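Local coordinates for N-deoxyribosyltransferase (Bacillus psychrosaccharolyticus, PDB 6EVS) that catalyses transfer of 2'-deoxyribose between nucleobases, and serves as a biocatalyst for making modified nucleosides, at the interface of chains A and B and the interface of chains A and C. Sequence-based numbering; all coordinates share one arbitrary frame. Chains: chain A/B/C, N-deoxyribosyltransferase.

Contact 1: the interface of chains A and B. Residues chain A 58, 61-62, 65; chain B 94-96, 115, 132, 134.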
# COMPACT_ATOMS: atom_id res chain seq x y z
N ASN A 58 8.12 6.65 -16.10
CA ASN A 58 7.63 5.62 -17.00
C ASN A 58 8.02 4.24 -16.50
O ASN A 58 7.23 3.28 -16.60
CB ASN A 58 8.17 5.84 -18.41
CG ASN A 58 7.44 5.01 -19.45
OD1 ASN A 58 6.23 4.79 -19.35
ND2 ASN A 58 8.17 4.53 -20.45
N GLU A 61 5.86 3.40 -13.37
CA GLU A 61 4.51 3.09 -13.82
C GLU A 61 4.44 1.71 -14.47
O GLU A 61 3.44 0.99 -14.30
CB GLU A 61 4.00 4.17 -14.79
CG GLU A 61 2.49 4.26 -14.83
CD GLU A 61 1.89 4.73 -13.50
OE1 GLU A 61 0.71 4.44 -13.25
OE2 GLU A 61 2.61 5.38 -12.71
N HIS A 62 5.50 1.29 -15.18
CA HIS A 62 5.44 -0.03 -15.80
C HIS A 62 5.73 -1.16 -14.82
O HIS A 62 5.32 -2.30 -15.06
CB HIS A 62 6.36 -0.09 -17.01
CG HIS A 62 5.72 0.48 -18.24
ND1 HIS A 62 5.76 1.83 -18.53
CD2 HIS A 62 4.97 -0.09 -19.20
CE1 HIS A 62 5.11 2.05 -19.66
NE2 HIS A 62 4.61 0.90 -20.09
N TRP A 65 2.21 -1.46 -13.65
CA TRP A 65 1.39 -2.09 -14.69
C TRP A 65 1.64 -3.60 -14.79
O TRP A 65 0.73 -4.35 -15.18
CB TRP A 65 1.69 -1.38 -16.01
CG TRP A 65 1.52 -2.11 -17.33
CD1 TRP A 65 0.44 -2.03 -18.18
CD2 TRP A 65 2.48 -2.97 -17.98
NE1 TRP A 65 0.67 -2.79 -19.31
CE2 TRP A 65 1.91 -3.38 -19.21
CE3 TRP A 65 3.77 -3.42 -17.65
CZ2 TRP A 65 2.57 -4.25 -20.10
CZ3 TRP A 65 4.43 -4.29 -18.54
CH2 TRP A 65 3.83 -4.69 -19.75
N LYS B 94 -2.75 2.55 -9.94
CA LYS B 94 -3.44 2.41 -11.22
C LYS B 94 -2.93 3.48 -12.18
O LYS B 94 -2.97 4.67 -11.83
CB LYS B 94 -4.95 2.58 -11.04
CG LYS B 94 -5.47 1.78 -9.89
CD LYS B 94 -5.35 0.35 -10.21
CE LYS B 94 -6.14 -0.51 -9.19
NZ LYS B 94 -5.80 -1.93 -9.48
N PRO B 95 -2.46 3.12 -13.37
CA PRO B 95 -2.10 4.16 -14.35
C PRO B 95 -3.30 5.06 -14.62
O PRO B 95 -4.43 4.58 -14.79
CB PRO B 95 -1.68 3.36 -15.58
CG PRO B 95 -1.05 2.10 -14.98
CD PRO B 95 -2.03 1.78 -13.82
N VAL B 96 -3.08 6.36 -14.60
CA VAL B 96 -4.15 7.33 -14.82
C VAL B 96 -4.06 7.86 -16.24
O VAL B 96 -3.02 8.39 -16.64
CB VAL B 96 -4.10 8.48 -13.80
CG1 VAL B 96 -5.03 9.60 -14.25
CG2 VAL B 96 -4.49 7.99 -12.43
N HIS B 115 -0.48 9.30 -16.41
CA HIS B 115 0.45 8.58 -17.28
C HIS B 115 0.24 8.92 -18.74
O HIS B 115 1.20 8.90 -19.52
CB HIS B 115 0.29 7.06 -17.09
CG HIS B 115 1.30 6.27 -17.86
ND1 HIS B 115 2.64 6.27 -17.55
CD2 HIS B 115 1.16 5.49 -18.96
CE1 HIS B 115 3.29 5.50 -18.41
NE2 HIS B 115 2.41 5.01 -19.27
N LEU B 132 1.09 0.51 -22.89
CA LEU B 132 0.91 1.67 -22.03
C LEU B 132 2.06 2.67 -22.14
O LEU B 132 2.72 2.98 -21.14
CB LEU B 132 0.71 1.21 -20.59
CG LEU B 132 0.09 2.14 -19.55
CD1 LEU B 132 -1.41 1.87 -19.45
CD2 LEU B 132 0.76 1.97 -18.20
N ILE B 134 4.12 6.15 -22.26
CA ILE B 134 3.91 7.39 -21.53
C ILE B 134 3.50 8.47 -22.53
O ILE B 134 4.00 8.51 -23.66
CB ILE B 134 5.18 7.75 -20.73
CG1 ILE B 134 4.90 8.88 -19.73
CG2 ILE B 134 6.37 8.04 -21.63
CD1 ILE B 134 6.11 9.25 -18.90
O HOH W 1 -0.35 5.76 -11.37
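B:Leu132 and A:Trp65 form the apolar centre, their side chains running past each other in opposite directions; the leucine methyl CD2 comes to 4.0 Å from CD1 of the indole pyrrole ring, and the leucine CB rests against that same rim atom. Next to this pair, the aliphatic part of A:Glu61 passes antiparallel to the B:His115 side chain, with its methylene CG 3.4 Å from the imidazole ND1. The glutamate CG is anti to the backbone N (chi1 -155°), and the bend at chi2 (66°) turns the carboxylate away from the imidazole towards B:Pro95, where OE1 lies 3.4 Å from the proline CG. Beside them the branched CB of B:Ile134 packs 3.8 Å from the amide carbon CG of A:Asn58.

Polar atoms rim this core. The amide OD1 of A:Asn58 meets the edge of the B:His115 ring in its plane, 3.2 Å from the ring carbon CE1; the two planes are only 20° apart, which suits a C-H...O contact. Each histidine is fixed from its own chain. A:His62 ND1 donates to the backbone O of A:Asn58 at 2.8 Å, one helical turn back, and B:His115 NE2 donates to the backbone O of B:Leu132, approaching from above the carbonyl plane. That leucine O also lies 3.0 Å from A:His62 NE2, but displaced towards the CE1-NE2 bond, so any hydrogen bond there is strongly bent. Outermost, a water links A:Glu61 OE1 to the B:Lys94 backbone O, 2.9 Å from the latter.

The patch sets one face of helix 49-65 of chain A against loop segments of chain B. The whole A-B interface is not an exact two-fold; the patch probably contributes to joining subunits in the deposited six-copy assembly.

Contact 2: the interface of chains A and C. Residues chain A 86-87, 90, 109-110, 112-113; chain C 56, 60, 84.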
# COMPACT_ATOMS: atom_id res chain seq x y z
N LEU A 86 13.67 -4.30 -7.65
CA LEU A 86 13.13 -5.50 -7.00
C LEU A 86 12.58 -5.18 -5.61
O LEU A 86 11.56 -5.75 -5.21
CB LEU A 86 14.19 -6.61 -6.91
CG LEU A 86 14.77 -7.07 -8.25
CD1 LEU A 86 16.03 -7.91 -7.99
CD2 LEU A 86 13.74 -7.87 -9.03
N GLY A 87 13.23 -4.28 -4.87
CA GLY A 87 12.67 -3.87 -3.59
C GLY A 87 11.33 -3.16 -3.74
O GLY A 87 10.36 -3.45 -3.03
N TYR A 90 8.66 -5.78 -4.66
CA TYR A 90 8.23 -6.59 -3.52
C TYR A 90 7.18 -5.86 -2.70
O TYR A 90 6.13 -6.43 -2.38
CB TYR A 90 9.44 -6.94 -2.66
CG TYR A 90 9.09 -7.81 -1.48
CD1 TYR A 90 8.75 -9.15 -1.65
CD2 TYR A 90 9.09 -7.30 -0.18
CE1 TYR A 90 8.44 -9.96 -0.57
CE2 TYR A 90 8.76 -8.10 0.90
CZ TYR A 90 8.45 -9.43 0.70
OH TYR A 90 8.12 -10.21 1.78
N MET A 109 18.52 -9.87 1.26
CA MET A 109 17.29 -9.10 1.06
C MET A 109 16.64 -9.47 -0.26
O MET A 109 15.41 -9.52 -0.35
CB MET A 109 17.57 -7.59 1.14
CG MET A 109 18.21 -7.14 2.46
SD MET A 109 17.27 -7.63 3.94
CE MET A 109 15.78 -6.63 3.70
N ILE A 110 17.44 -9.81 -1.27
CA ILE A 110 16.90 -10.21 -2.57
C ILE A 110 16.44 -11.66 -2.55
O ILE A 110 15.32 -11.98 -2.97
CB ILE A 110 17.96 -9.95 -3.66
CG1 ILE A 110 18.12 -8.44 -3.88
CG2 ILE A 110 17.56 -10.67 -4.95
CD1 ILE A 110 19.16 -8.09 -4.92
N ASP A 112 15.50 -13.53 -0.12
CA ASP A 112 14.35 -13.76 0.75
C ASP A 112 13.08 -13.05 0.26
O ASP A 112 12.03 -13.18 0.89
CB ASP A 112 14.67 -13.31 2.18
CG ASP A 112 15.65 -14.24 2.87
OD1 ASP A 112 16.88 -13.98 2.85
OD2 ASP A 112 15.20 -15.26 3.43
N SER A 113 13.18 -12.30 -0.85
CA SER A 113 12.09 -11.55 -1.45
C SER A 113 11.60 -12.13 -2.76
O SER A 113 10.69 -11.56 -3.37
CB SER A 113 12.52 -10.10 -1.77
OG SER A 113 13.26 -9.50 -0.75
N PHE C 56 16.00 -11.03 7.42
CA PHE C 56 15.12 -10.33 6.49
C PHE C 56 13.89 -9.78 7.19
O PHE C 56 13.50 -8.61 7.00
CB PHE C 56 14.73 -11.28 5.36
CG PHE C 56 13.76 -10.68 4.39
CD1 PHE C 56 14.22 -9.89 3.33
CD2 PHE C 56 12.39 -10.87 4.53
CE1 PHE C 56 13.33 -9.32 2.44
CE2 PHE C 56 11.50 -10.30 3.64
CZ PHE C 56 11.98 -9.53 2.58
N LEU C 60 13.23 -5.81 7.45
CA LEU C 60 12.03 -5.28 6.81
C LEU C 60 11.07 -4.69 7.83
O LEU C 60 10.53 -3.60 7.63
CB LEU C 60 11.34 -6.40 6.01
CG LEU C 60 10.78 -6.09 4.62
CD1 LEU C 60 9.58 -6.96 4.35
CD2 LEU C 60 10.45 -4.61 4.44
N TRP C 84 18.04 -2.32 -2.58
CA TRP C 84 16.75 -2.98 -2.33
C TRP C 84 15.97 -2.27 -1.23
O TRP C 84 14.76 -2.01 -1.36
CB TRP C 84 17.00 -4.45 -1.97
CG TRP C 84 15.74 -5.32 -1.94
CD1 TRP C 84 15.28 -6.15 -2.93
CD2 TRP C 84 14.80 -5.44 -0.86
NE1 TRP C 84 14.12 -6.77 -2.54
CE2 TRP C 84 13.80 -6.34 -1.27
CE3 TRP C 84 14.71 -4.86 0.41
CZ2 TRP C 84 12.71 -6.68 -0.47
CZ3 TRP C 84 13.61 -5.19 1.21
CH2 TRP C 84 12.64 -6.10 0.77
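C:Trp84 lies in a slot between A:Gly87 and A:Met109. From CB, with CG anti to the backbone N (chi1 -169°), the indole extends flat into chain A. The pyrrole part comes first: A:Gly87 CA sits over the five-membered ring, 3.4 Å from its centroid, an approach eased by the absence of a side chain. A:Ile110 CG1 comes to 3.8 Å from CD1 from the side opposite A:Gly87. That opposite face is met by the backbone O of A:Met109 and, over the benzene part, by its side chain: CB lies above CE3, and after bends at chi2 and chi3 the methyl CE is 3.6 Å from CZ3. At CZ2, A:Ser113 CB and A:Tyr90 CD2 each lie 3.7 Å away.

The same methionine CE also abuts C:Phe56 CD1. That phenyl ring carries A:Asp112 CB over one face, 3.9 Å from its centroid, and takes A:Tyr90 CE2 at its edge, the two aromatic side chains meeting tip to tip. No direct polar bond crosses this patch; aromatic and CH-pi packing hold it.

Within the fold, helix 80-91 of chain A and its counterpart in chain C meet here, flanked by helix 49-65 of chain C and the 108-111 helix of chain A. The interface is two-fold symmetric, so each contact has a twin with the chains exchanged. By family precedent, the A:Met109 segment probably borders the partner's active site.

The C-alpha centres of contact 1 and contact 2 lie about 23 Å apart, yet both draw on helix 49-65. In contact 1 the helix of chain A presents positions 58, 61, 62 and 65; in contact 2 the helix of chain C presents positions 56 and 60, so the two contacts use different residues of one element. Each subunit can therefore engage both kinds of neighbour at once. Contact 2 belongs to a two-fold interface and contact 1 to one that is not exactly two-fold, a combination consistent with two-fold dimers being linked into the deposited six-subunit assembly.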